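Local coordinates for protein FdhC (Acinetobacter nosocomialis, PDB 5KTC) that transfers an acyl group, here 3-hydroxybutanoyl, from coenzyme A to the amino group of a dTDP-linked 3-amino-3,6-dideoxy-D-galactose, as a sugar N-acyltransferase of the GNAT superfamily, at residues A48-N53 and E63-I68; L144-Q149 and I172-F177; K150-E153 and I158-I161. One frame throughout, in Å; residues are numbered along the deposited sequence.

Contact 1 of 3, residues A48-N53 and E63-I68; sequences AEWIRN and EYYFII. With FUH ([[(2~{R},3~{S},5~{R})-5-[5-methyl-2,4-bis(oxidanylidene)pyrimidin-1-yl]-3-oxidanyl-oxolan-2-yl]methoxy-oxidanyl-phosphoryl] [(2~{R},3~{R},4~{S},5~{R},6~{R})-6-methyl-3,5-bis(oxidanyl)-4-[[(3~{R})-3-oxidanylbutanoyl]amino]oxan-2-yl] hydrogen phosphate), chain C.
Trp-50 and Tyr-65 touch at the corners of their rings, with CZ3 of Trp-50 3.5 Å from CE2 of Tyr-65. The two side chains cross at about a right angle and their ring planes are inclined at 73°, an oblique meeting with the six-membered ring of the indole. Both rings are turned to the same guest, the thymine of the bound dTDP-sugar. The indole lies under the base, which covers one of its faces: FUH C19 stands 3.7 Å above the indole plane, over its centre. Trp-50 owes this position to a CG held opposite the backbone N (chi1 -163°), which brings the far end of the indole from helix 44-59 up to strand 63-70. Its NE1 also gives the deoxyribose ring oxygen a weak, bent hydrogen bond, 3.0 Å to FUH O14. Helix and strand are successive elements of the GNAT domain, and here they supply part of the thymine end of the sugar-nucleotide pocket. Tyr-65 meets the base at its own ring edge, and its hydroxyl donates to the thymine carbonyl, 2.6 Å from OH to FUH O15. The thymine methyl is close to the same hydroxyl, FUH C18 lying 3.3 Å from Tyr-65 OH. Glu-63 adds a third touch, its OE1 3.7 Å from CH2 of Trp-50, with carboxylate and indole planes 53° apart. That carboxylate is buried between two arginines, OE2 bridging to Arg-57 and OE1 to Arg-81, which probably keeps it ionised. Arg-57 also makes a cation-pi contact with Trp-50, while Arg-81 hydrogen-bonds the ligand.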
loop_
_atom_site.group_PDB
_atom_site.type_symbol
_atom_site.label_atom_id
_atom_site.label_comp_id
_atom_site.label_asym_id
_atom_site.label_seq_id
_atom_site.Cartn_x
_atom_site.Cartn_y
_atom_site.Cartn_z
ATOM N N ALA A 48 8.857 3.120 -17.733
ATOM C CA ALA A 48 9.457 1.801 -17.891
ATOM C C ALA A 48 10.856 1.845 -17.331
ATOM O O ALA A 48 11.270 0.910 -16.591
ATOM C CB ALA A 48 9.511 1.364 -19.347
ATOM N N GLU A 49 11.598 2.928 -17.642
ATOM C CA GLU A 49 12.945 3.038 -17.090
ATOM C C GLU A 49 12.962 3.097 -15.541
ATOM O O GLU A 49 13.790 2.479 -14.909
ATOM C CB GLU A 49 13.769 4.221 -17.671
ATOM C CG GLU A 49 15.236 4.135 -17.170
ATOM C CD GLU A 49 16.118 5.336 -17.482
ATOM O OE1 GLU A 49 17.141 5.503 -16.730
ATOM O OE2 GLU A 49 15.796 6.082 -18.457
ATOM N N TRP A 50 12.090 3.908 -14.959
ATOM C CA TRP A 50 11.906 3.976 -13.498
ATOM C C TRP A 50 11.686 2.564 -12.937
ATOM O O TRP A 50 12.256 2.197 -11.903
ATOM C CB TRP A 50 10.716 4.900 -13.120
ATOM C CG TRP A 50 10.715 5.337 -11.662
ATOM C CD1 TRP A 50 11.181 6.545 -11.125
ATOM C CD2 TRP A 50 10.268 4.578 -10.548
ATOM N NE1 TRP A 50 11.035 6.549 -9.749
ATOM C CE2 TRP A 50 10.502 5.352 -9.371
ATOM C CE3 TRP A 50 9.702 3.297 -10.406
ATOM C CZ2 TRP A 50 10.188 4.882 -8.090
ATOM C CZ3 TRP A 50 9.398 2.841 -9.098
ATOM C CH2 TRP A 50 9.635 3.632 -7.980
ATOM N N ILE A 51 10.861 1.794 -13.619
ATOM C CA ILE A 51 10.552 0.417 -13.138
ATOM C C ILE A 51 11.787 -0.512 -13.242
ATOM O O ILE A 51 12.059 -1.344 -12.363
ATOM C CB ILE A 51 9.371 -0.144 -13.907
ATOM C CG1 ILE A 51 8.104 0.669 -13.637
ATOM C CG2 ILE A 51 9.156 -1.630 -13.570
ATOM C CD1 ILE A 51 6.956 0.263 -14.553
ATOM N N ARG A 52 12.581 -0.330 -14.294
ATOM C CA ARG A 52 13.791 -1.150 -14.483
ATOM C C ARG A 52 14.780 -0.974 -13.331
ATOM O O ARG A 52 15.278 -1.939 -12.815
ATOM C CB ARG A 52 14.399 -0.855 -15.874
ATOM C CG ARG A 52 15.538 -1.748 -16.399
ATOM C CD ARG A 52 16.036 -1.223 -17.784
ATOM N NE ARG A 52 14.902 -0.932 -18.702
ATOM C CZ ARG A 52 14.592 0.252 -19.279
ATOM N NH1 ARG A 52 15.339 1.352 -19.145
ATOM N NH2 ARG A 52 13.493 0.339 -20.017
ATOM N N ASN A 53 15.031 0.278 -12.932
ATOM C CA ASN A 53 15.818 0.629 -11.755
ATOM C C ASN A 53 15.201 0.099 -10.478
ATOM O O ASN A 53 15.885 -0.483 -9.595
ATOM C CB ASN A 53 15.967 2.168 -11.665
ATOM C CG ASN A 53 16.917 2.685 -12.723
ATOM O OD1 ASN A 53 16.585 3.553 -13.548
ATOM N ND2 ASN A 53 18.082 2.047 -12.766
ATOM N N GLU A 63 13.115 -3.053 -1.943
ATOM C CA GLU A 63 11.887 -2.345 -2.377
ATOM C C GLU A 63 10.961 -3.312 -3.052
ATOM O O GLU A 63 11.425 -4.116 -3.861
ATOM C CB GLU A 63 12.211 -1.217 -3.367
ATOM C CG GLU A 63 11.097 -0.213 -3.599
ATOM C CD GLU A 63 11.570 1.103 -4.207
ATOM O OE1 GLU A 63 10.880 1.687 -5.064
ATOM O OE2 GLU A 63 12.607 1.614 -3.747
ATOM N N TYR A 64 9.658 -3.228 -2.737
ATOM C CA TYR A 64 8.630 -4.035 -3.335
ATOM C C TYR A 64 7.465 -3.176 -3.712
ATOM O O TYR A 64 6.895 -2.493 -2.851
ATOM C CB TYR A 64 8.183 -5.121 -2.353
ATOM C CG TYR A 64 9.315 -6.016 -1.961
ATOM C CD1 TYR A 64 9.817 -6.976 -2.857
ATOM C CD2 TYR A 64 9.965 -5.874 -0.752
ATOM C CE1 TYR A 64 10.914 -7.763 -2.510
ATOM C CE2 TYR A 64 11.057 -6.694 -0.402
ATOM C CZ TYR A 64 11.530 -7.626 -1.299
ATOM O OH TYR A 64 12.615 -8.439 -0.995
ATOM N N TYR A 65 7.121 -3.192 -4.981
ATOM C CA TYR A 65 6.137 -2.292 -5.591
ATOM C C TYR A 65 5.106 -3.154 -6.276
ATOM O O TYR A 65 5.492 -4.072 -6.998
ATOM C CB TYR A 65 6.846 -1.460 -6.631
ATOM C CG TYR A 65 6.162 -0.313 -7.263
ATOM C CD1 TYR A 65 4.989 0.225 -6.785
ATOM C CD2 TYR A 65 6.747 0.295 -8.366
ATOM C CE1 TYR A 65 4.415 1.343 -7.391
ATOM C CE2 TYR A 65 6.186 1.412 -8.979
ATOM C CZ TYR A 65 5.016 1.937 -8.489
ATOM O OH TYR A 65 4.408 3.072 -9.109
ATOM N N PHE A 66 3.828 -2.910 -5.999
ATOM C CA PHE A 66 2.717 -3.751 -6.431
ATOM C C PHE A 66 1.648 -3.003 -7.213
ATOM O O PHE A 66 1.355 -1.846 -6.936
ATOM C CB PHE A 66 2.014 -4.408 -5.224
ATOM C CG PHE A 66 2.930 -5.246 -4.361
ATOM C CD1 PHE A 66 3.673 -4.667 -3.380
ATOM C CD2 PHE A 66 2.983 -6.606 -4.511
ATOM C CE1 PHE A 66 4.531 -5.382 -2.582
ATOM C CE2 PHE A 66 3.833 -7.372 -3.745
ATOM C CZ PHE A 66 4.613 -6.768 -2.751
ATOM N N ILE A 67 1.091 -3.694 -8.202
ATOM C CA ILE A 67 -0.184 -3.313 -8.785
ATOM C C ILE A 67 -1.280 -3.969 -7.912
ATOM O O ILE A 67 -1.109 -5.117 -7.511
ATOM C CB ILE A 67 -0.355 -3.808 -10.226
ATOM C CG1 ILE A 67 0.814 -3.363 -11.093
ATOM C CG2 ILE A 67 -1.686 -3.357 -10.774
ATOM C CD1 ILE A 67 1.005 -1.855 -11.207
ATOM N N ILE A 68 -2.314 -3.183 -7.636
ATOM C CA ILE A 68 -3.489 -3.617 -6.935
ATOM C C ILE A 68 -4.520 -3.970 -8.007
ATOM O O ILE A 68 -4.776 -3.143 -8.903
ATOM C CB ILE A 68 -4.058 -2.545 -6.007
ATOM C CG1 ILE A 68 -3.011 -2.013 -4.998
ATOM C CG2 ILE A 68 -5.276 -3.128 -5.282
ATOM C CD1 ILE A 68 -3.493 -0.806 -4.197
HETATM O O1 FUH C . 1.308 7.115 -0.108
HETATM C C1 FUH C . 1.787 7.612 0.905
HETATM C C2 FUH C . 1.556 7.056 2.271
HETATM C C3 FUH C . 0.290 6.244 2.356
HETATM O O2 FUH C . -0.843 7.068 2.733
HETATM C C4 FUH C . 0.406 5.184 3.421
HETATM N N1 FUH C . 2.626 8.723 0.857
HETATM C C5 FUH C . 3.199 9.157 -0.421
HETATM C C6 FUH C . 3.093 10.683 -0.594
HETATM O O3 FUH C . 3.706 11.257 0.480
HETATM C C7 FUH C . 3.842 11.214 -1.796
HETATM C C8 FUH C . 3.995 12.753 -1.831
HETATM O O4 FUH C . 5.174 10.673 -1.837
HETATM C C9 FUH C . 4.658 8.739 -0.485
HETATM O O5 FUH C . 4.806 7.312 -0.538
HETATM C C10 FUH C . 5.269 9.242 -1.731
HETATM O O6 FUH C . 4.585 8.628 -2.813
HETATM P P1 FUH C . 5.132 8.682 -4.283
HETATM O O7 FUH C . 4.792 9.951 -4.973
HETATM O O8 FUH C . 4.459 7.487 -4.959
HETATM O O9 FUH C . 6.663 8.255 -4.345
HETATM P P2 FUH C . 8.014 9.081 -4.114
HETATM O O10 FUH C . 8.834 8.305 -3.142
HETATM O O11 FUH C . 7.605 10.464 -3.626
HETATM O O12 FUH C . 8.582 9.030 -5.577
HETATM C C11 FUH C . 9.988 9.181 -5.802
HETATM C C12 FUH C . 10.180 9.775 -7.174
HETATM C C13 FUH C . 9.256 10.976 -7.468
HETATM O O13 FUH C . 9.899 11.957 -8.301
HETATM C C14 FUH C . 8.122 10.400 -8.305
HETATM C C15 FUH C . 8.835 9.289 -9.037
HETATM O O14 FUH C . 9.889 8.793 -8.173
HETATM N N2 FUH C . 8.045 8.072 -9.324
HETATM C C16 FUH C . 7.584 7.279 -8.316
HETATM C C17 FUH C . 6.898 6.099 -8.611
HETATM C C18 FUH C . 6.381 5.179 -7.527
HETATM C C19 FUH C . 6.681 5.798 -9.990
HETATM O O15 FUH C . 6.093 4.685 -10.310
HETATM N N3 FUH C . 7.146 6.596 -10.962
HETATM C C20 FUH C . 7.849 7.682 -10.620
HETATM O O16 FUH C . 8.282 8.478 -11.582
#

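Contact 2 of 3, residues L144-Q149 and I172-F177; sequences LKMGAQ and IQYARF. With COA (coenzyme A), chain D.
Tyr-174 brings its hydroxyl up to the end of helix 137-146, where OH lies 3.8 Å from CA of Met-146. Protein-to-protein contact is thin here, and the two segments are joined mainly through the adenine of coenzyme A and a water. The exocyclic amine of the adenine donates to the tyrosine, 2.7 Å from COA N6A to Tyr-174 OH with an N-H...O angle of 149°, approaching near the plane of the phenol at its edge. At the same hydroxyl a water sits 2.7 Å from Tyr-174 OH, and it donates a short 2.6 Å bond to Lys-145 O, tying the phenol to the helix end. With CG opposite the backbone N (chi1 -173°), Lys-145 lays its aliphatic chain over one face of the adenine: CG is 3.6 Å from COA N6A, and CE is 3.6 Å from COA C6A. From the other segment, Phe-177 CZ approaches COA C2A at 3.8 Å. The methyl of Met-146 reaches obliquely toward the Tyr-174 ring, a loose apolar touch. Helix 137-146 closes in a Schellman motif at Gly-147, whose positive phi turns the chain into strand 149-153, and Asn-170 on helix 164-173 hydrogen-bonds Met-146 O. Helix 107-122 touches both segments, Tyr-116 packing on Met-146 and Leu-113 on Tyr-174 and Phe-177.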
loop_
_atom_site.group_PDB
_atom_site.type_symbol
_atom_site.label_atom_id
_atom_site.label_comp_id
_atom_site.label_asym_id
_atom_site.label_seq_id
_atom_site.Cartn_x
_atom_site.Cartn_y
_atom_site.Cartn_z
ATOM N N LEU A 144 -5.381 6.977 11.168
ATOM C CA LEU A 144 -5.692 7.069 12.635
ATOM C C LEU A 144 -6.685 6.021 13.029
ATOM O O LEU A 144 -6.503 5.332 14.011
ATOM C CB LEU A 144 -6.205 8.453 13.045
ATOM C CG LEU A 144 -5.138 9.527 12.913
ATOM C CD1 LEU A 144 -5.601 10.998 12.753
ATOM C CD2 LEU A 144 -4.109 9.390 14.020
ATOM N N LYS A 145 -7.716 5.842 12.242
ATOM C CA LYS A 145 -8.682 4.811 12.526
ATOM C C LYS A 145 -8.059 3.419 12.608
ATOM O O LYS A 145 -8.377 2.630 13.492
ATOM C CB LYS A 145 -9.818 4.800 11.500
ATOM C CG LYS A 145 -10.995 3.837 11.817
ATOM C CD LYS A 145 -12.209 4.170 10.925
ATOM C CE LYS A 145 -13.388 3.191 11.044
ATOM N NZ LYS A 145 -13.842 2.997 12.459
ATOM N N MET A 146 -7.212 3.077 11.660
ATOM C CA MET A 146 -6.594 1.730 11.684
ATOM C C MET A 146 -5.548 1.573 12.813
ATOM O O MET A 146 -5.137 0.467 13.117
ATOM C CB MET A 146 -5.918 1.447 10.324
ATOM C CG MET A 146 -5.466 0.015 10.111
ATOM S SD MET A 146 -5.011 -0.262 8.375
ATOM C CE MET A 146 -6.621 -0.374 7.595
ATOM N N GLY A 147 -5.060 2.684 13.370
ATOM C CA GLY A 147 -4.144 2.627 14.556
ATOM C C GLY A 147 -2.760 3.183 14.406
ATOM O O GLY A 147 -1.878 2.923 15.255
ATOM N N ALA A 148 -2.533 3.936 13.339
ATOM C CA ALA A 148 -1.274 4.644 13.134
ATOM C C ALA A 148 -1.105 5.709 14.229
ATOM O O ALA A 148 -2.070 6.239 14.728
ATOM C CB ALA A 148 -1.227 5.317 11.782
ATOM N N GLN A 149 0.114 5.918 14.645
ATOM C CA GLN A 149 0.379 6.931 15.633
ATOM C C GLN A 149 1.033 8.120 14.915
ATOM O O GLN A 149 2.079 8.060 14.278
ATOM C CB GLN A 149 1.197 6.363 16.792
ATOM C CG GLN A 149 1.209 7.250 18.051
ATOM C CD GLN A 149 2.414 7.014 19.018
ATOM O OE1 GLN A 149 2.767 7.911 19.832
ATOM N NE2 GLN A 149 3.067 5.840 18.913
ATOM N N ILE A 172 -7.353 -9.889 13.644
ATOM C CA ILE A 172 -8.596 -10.440 14.177
ATOM C C ILE A 172 -9.809 -9.518 13.884
ATOM O O ILE A 172 -10.800 -9.922 13.291
ATOM C CB ILE A 172 -8.479 -10.686 15.673
ATOM C CG1 ILE A 172 -7.251 -11.589 15.958
ATOM C CG2 ILE A 172 -9.754 -11.301 16.251
ATOM C CD1 ILE A 172 -6.349 -11.050 17.073
ATOM N N GLN A 173 -9.676 -8.270 14.264
ATOM C CA GLN A 173 -10.722 -7.278 14.092
ATOM C C GLN A 173 -11.078 -7.076 12.626
ATOM O O GLN A 173 -12.220 -6.827 12.278
ATOM C CB GLN A 173 -10.256 -5.959 14.657
ATOM C CG GLN A 173 -11.349 -4.928 14.566
ATOM C CD GLN A 173 -10.992 -3.633 15.226
ATOM O OE1 GLN A 173 -10.082 -3.551 16.048
ATOM N NE2 GLN A 173 -11.716 -2.596 14.858
ATOM N N TYR A 174 -10.056 -7.123 11.777
ATOM C CA TYR A 174 -10.235 -6.866 10.338
ATOM C C TYR A 174 -10.216 -8.160 9.483
ATOM O O TYR A 174 -10.086 -8.087 8.241
ATOM C CB TYR A 174 -9.148 -5.920 9.827
ATOM C CG TYR A 174 -9.266 -4.500 10.273
ATOM C CD1 TYR A 174 -8.862 -4.083 11.546
ATOM C CD2 TYR A 174 -9.841 -3.579 9.435
ATOM C CE1 TYR A 174 -8.986 -2.733 11.951
ATOM C CE2 TYR A 174 -9.975 -2.245 9.817
ATOM C CZ TYR A 174 -9.539 -1.827 11.075
ATOM O OH TYR A 174 -9.698 -0.504 11.346
ATOM N N ALA A 175 -10.409 -9.318 10.114
ATOM C CA ALA A 175 -10.423 -10.598 9.390
ATOM C C ALA A 175 -11.437 -10.625 8.253
ATOM O O ALA A 175 -11.167 -11.269 7.245
ATOM C CB ALA A 175 -10.672 -11.783 10.334
ATOM N N ARG A 176 -12.591 -9.977 8.426
ATOM C CA ARG A 176 -13.647 -9.973 7.403
ATOM C C ARG A 176 -13.180 -9.348 6.052
ATOM O O ARG A 176 -13.811 -9.558 5.005
ATOM C CB ARG A 176 -14.921 -9.258 7.877
ATOM C CG ARG A 176 -14.805 -7.781 8.095
ATOM C CD ARG A 176 -16.063 -7.293 8.699
ATOM N NE ARG A 176 -15.996 -5.923 9.066
ATOM C CZ ARG A 176 -16.374 -4.894 8.333
ATOM N NH1 ARG A 176 -16.873 -5.054 7.103
ATOM N NH2 ARG A 176 -16.230 -3.682 8.851
ATOM N N PHE A 177 -12.171 -8.485 6.104
ATOM C CA PHE A 177 -11.658 -7.858 4.893
ATOM C C PHE A 177 -10.636 -8.731 4.151
ATOM O O PHE A 177 -10.352 -8.505 2.976
ATOM C CB PHE A 177 -11.016 -6.515 5.249
ATOM C CG PHE A 177 -11.984 -5.464 5.676
ATOM C CD1 PHE A 177 -12.671 -4.724 4.732
ATOM C CD2 PHE A 177 -12.146 -5.189 7.011
ATOM C CE1 PHE A 177 -13.550 -3.733 5.087
ATOM C CE2 PHE A 177 -13.012 -4.190 7.391
ATOM C CZ PHE A 177 -13.718 -3.463 6.433
HETATM N N1A COA D . -12.779 0.098 9.023
HETATM C C2A COA D . -13.875 -0.107 8.256
HETATM N N3A COA D . -14.108 0.575 7.132
HETATM C C4A COA D . -13.184 1.421 6.703
HETATM C C5A COA D . -11.938 1.660 7.472
HETATM C C6A COA D . -11.779 0.930 8.706
HETATM N N6A COA D . -10.703 1.083 9.473
HETATM N N7A COA D . -11.221 2.551 6.799
HETATM C C8A COA D . -11.935 2.879 5.702
HETATM N N9A COA D . -13.115 2.205 5.657
HETATM C C1B COA D . -14.146 2.277 4.599
HETATM C C2B COA D . -14.380 3.741 4.210
HETATM O O2B COA D . -15.344 4.401 5.048
HETATM C C3B COA D . -14.780 3.623 2.780
HETATM O O3B COA D . -16.143 3.189 2.752
HETATM P P3B COA D . -17.307 4.207 2.313
HETATM O O7A COA D . -17.487 3.836 0.836
HETATM O O8A COA D . -18.315 3.618 3.259
HETATM O O9A COA D . -16.815 5.609 2.572
HETATM C C4B COA D . -13.917 2.489 2.273
HETATM O O4B COA D . -13.662 1.642 3.406
HETATM C C5B COA D . -12.674 2.959 1.544
HETATM O O5B COA D . -11.896 3.779 2.388
HETATM P P1A COA D . -11.576 5.267 1.959
HETATM O O1A COA D . -10.947 5.962 3.147
HETATM O O2A COA D . -12.642 5.925 1.126
HETATM O O3A COA D . -10.302 5.168 0.966
HETATM P P2A COA D . -10.141 5.417 -0.562
HETATM O O4A COA D . -10.944 4.479 -1.423
HETATM O O5A COA D . -10.271 6.889 -0.911
HETATM O O6A COA D . -8.619 4.998 -0.806
HETATM C CBP COA D . -6.549 6.199 -1.263
HETATM C CCP COA D . -7.601 5.797 -0.215
HETATM C CDP COA D . -5.548 7.081 -0.560
HETATM C CEP COA D . -5.849 4.963 -1.820
HETATM C CAP COA D . -7.253 6.956 -2.416
HETATM O OAP COA D . -8.131 7.938 -1.774
HETATM C C9P COA D . -6.332 7.571 -3.391
HETATM O O9P COA D . -5.782 6.993 -4.353
HETATM N N8P COA D . -6.096 8.877 -3.153
HETATM C C7P COA D . -5.219 9.611 -3.985
HETATM C C6P COA D . -3.753 9.276 -3.871
HETATM C C5P COA D . -3.267 9.599 -2.482
HETATM O O5P COA D . -3.510 10.721 -2.004
HETATM N N4P COA D . -2.636 8.637 -1.839
HETATM C C3P COA D . -2.232 8.775 -0.436
HETATM C C2P COA D . -0.978 9.654 -0.268
HETATM S S1P COA D . -0.724 9.987 1.515
HETATM O O HOH W 1 -9.346 0.220 13.927
#

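Contact 3 of 3, residues K150-E153 and I158-I161; sequences KISE and IYYI
Lys-150 lays its extended side chain obliquely across Ile-158, both on the face of the sheet that also carries Tyr-160 and Glu-153. Its CG meets CG2 of Ile-158 at 3.7 Å, and further out CE and NZ pass CD1, so the methylenes cover the isoleucine as far as the ammonium. Tyr-160, cross-strand from Lys-150, turns its ring back against the neighbouring backbone, with CD2 3.6 Å from CA of Lys-150; its hydroxyl goes to His-140, and its ring meets that of Phe-130 nearly parallel. On the other face, CG of Tyr-159 swings to the side of its own backbone N (chi1 -67°), which lays the ring beside the backbone of Ser-152 and Glu-153. The chain passes along the ring edge, CD2 being 3.4 Å from CA of Glu-153. Ser-152 OG lies oblique to this ring, near CB and CD2 of Tyr-159, while the phenol hydroxyl is hydrogen-bonded to Asp-154 and to Asn-157, at the start of the second strand. Ile-151 crosses Ile-161 at about a right angle, and their methyls are tightly pressed, CD1 of Ile-151 only 3.4 Å from CG2 of Ile-161. Between the strands Tyr-159 O takes two N-H groups, Ile-151 N at 3.0 Å and, weakly, Ser-152 N at 3.4 Å. In return Tyr-159 N gives Ser-152 O a nearly straight bond (176° at the hydrogen), though it approaches from above the carbonyl plane. Glu-153 reaches back to a salt bridge with Lys-134. Two consecutive residues, Ile-151 and Ser-152, thus face the single Tyr-159: a classic beta bulge in the antiparallel hairpin 149-153/157-163, whose first strand is the outermost at this end of the GNAT sheet.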
loop_
_atom_site.group_PDB
_atom_site.type_symbol
_atom_site.label_atom_id
_atom_site.label_comp_id
_atom_site.label_asym_id
_atom_site.label_seq_id
_atom_site.Cartn_x
_atom_site.Cartn_y
_atom_site.Cartn_z
ATOM N N LYS A 150 0.350 9.237 15.067
ATOM C CA LYS A 150 0.796 10.527 14.648
ATOM C C LYS A 150 1.994 10.803 15.518
ATOM O O LYS A 150 1.826 10.973 16.732
ATOM C CB LYS A 150 -0.420 11.472 14.912
ATOM C CG LYS A 150 -0.351 12.883 14.361
ATOM C CD LYS A 150 -1.745 13.511 14.109
ATOM C CE LYS A 150 -1.531 15.002 13.748
ATOM N NZ LYS A 150 -2.686 15.937 13.534
ATOM N N ILE A 151 3.196 10.672 14.964
ATOM C CA ILE A 151 4.398 11.064 15.650
ATOM C C ILE A 151 4.465 12.612 15.646
ATOM O O ILE A 151 4.590 13.235 16.716
ATOM C CB ILE A 151 5.717 10.779 14.914
ATOM C CG1 ILE A 151 6.175 9.362 14.905
ATOM C CG2 ILE A 151 6.884 11.550 15.546
ATOM C CD1 ILE A 151 7.120 9.200 13.684
ATOM N N SER A 152 4.453 13.203 14.430
ATOM C CA SER A 152 5.033 14.577 14.175
ATOM C C SER A 152 4.738 15.132 12.783
ATOM O O SER A 152 3.765 14.703 12.206
ATOM C CB SER A 152 6.550 14.579 14.249
ATOM O OG SER A 152 7.059 14.124 13.041
ATOM N N GLU A 153 5.627 16.003 12.231
ATOM C CA GLU A 153 5.242 16.908 11.102
ATOM C C GLU A 153 6.302 17.892 10.547
ATOM O O GLU A 153 7.440 17.990 11.036
ATOM C CB GLU A 153 4.030 17.687 11.485
ATOM C CG GLU A 153 4.381 18.953 12.212
ATOM C CD GLU A 153 3.231 19.361 12.993
ATOM O OE1 GLU A 153 2.271 19.930 12.458
ATOM O OE2 GLU A 153 3.279 18.982 14.145
ATOM N N ILE A 158 2.146 15.220 7.799
ATOM C CA ILE A 158 2.122 14.558 9.057
ATOM C C ILE A 158 2.819 13.208 8.879
ATOM O O ILE A 158 2.642 12.530 7.860
ATOM C CB ILE A 158 0.744 14.476 9.620
ATOM C CG1 ILE A 158 0.234 15.905 9.872
ATOM C CG2 ILE A 158 0.748 13.670 10.953
ATOM C CD1 ILE A 158 -1.253 15.939 10.082
ATOM N N TYR A 159 3.692 12.879 9.862
ATOM C CA TYR A 159 4.533 11.676 9.840
ATOM C C TYR A 159 3.951 10.688 10.830
ATOM O O TYR A 159 3.578 11.061 11.973
ATOM C CB TYR A 159 5.961 12.021 10.237
ATOM C CG TYR A 159 6.567 12.871 9.229
ATOM C CD1 TYR A 159 7.102 12.317 8.097
ATOM C CD2 TYR A 159 6.492 14.271 9.330
ATOM C CE1 TYR A 159 7.570 13.082 7.088
ATOM C CE2 TYR A 159 6.994 15.061 8.331
ATOM C CZ TYR A 159 7.531 14.495 7.229
ATOM O OH TYR A 159 8.032 15.206 6.152
ATOM N N TYR A 160 3.836 9.431 10.393
ATOM C CA TYR A 160 3.217 8.406 11.201
ATOM C C TYR A 160 4.137 7.220 11.349
ATOM O O TYR A 160 4.969 6.971 10.491
ATOM C CB TYR A 160 1.919 7.905 10.525
ATOM C CG TYR A 160 0.823 8.924 10.442
ATOM C CD1 TYR A 160 0.699 9.771 9.346
ATOM C CD2 TYR A 160 -0.112 9.022 11.456
ATOM C CE1 TYR A 160 -0.302 10.740 9.320
ATOM C CE2 TYR A 160 -1.140 9.934 11.394
ATOM C CZ TYR A 160 -1.219 10.792 10.318
ATOM O OH TYR A 160 -2.242 11.695 10.322
ATOM N N ILE A 161 3.870 6.440 12.385
ATOM C CA ILE A 161 4.367 5.081 12.459
ATOM C C ILE A 161 3.211 4.109 12.784
ATOM O O ILE A 161 2.199 4.454 13.394
ATOM C CB ILE A 161 5.531 4.808 13.436
ATOM C CG1 ILE A 161 5.063 4.719 14.836
ATOM C CG2 ILE A 161 6.653 5.833 13.312
ATOM C CD1 ILE A 161 4.403 5.941 15.325
#

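How the contacts relate
Contact 1 comes first along the chain; contact 3 then falls within the span that contact 2 closes, between its two segments. Contacts 1 and 3 reach the same mixed sheet, but on strands well separated in its order, 63-70 near one end and the hairpin 149-153/157-163 at the other, with centres 26 Å apart. Contacts 1 and 2 lie on opposite sides of the chain's centre, 27 Å between centres. Contacts 2 and 3 touch, Gln-149 N being 2.8 Å from Ile-161 O in a probable hydrogen bond where helix 137-146 gives way to strand 149-153. Thus the thymine end of the sugar nucleotide and the adenine end of coenzyme A are held far apart, and their reacting ends meet between.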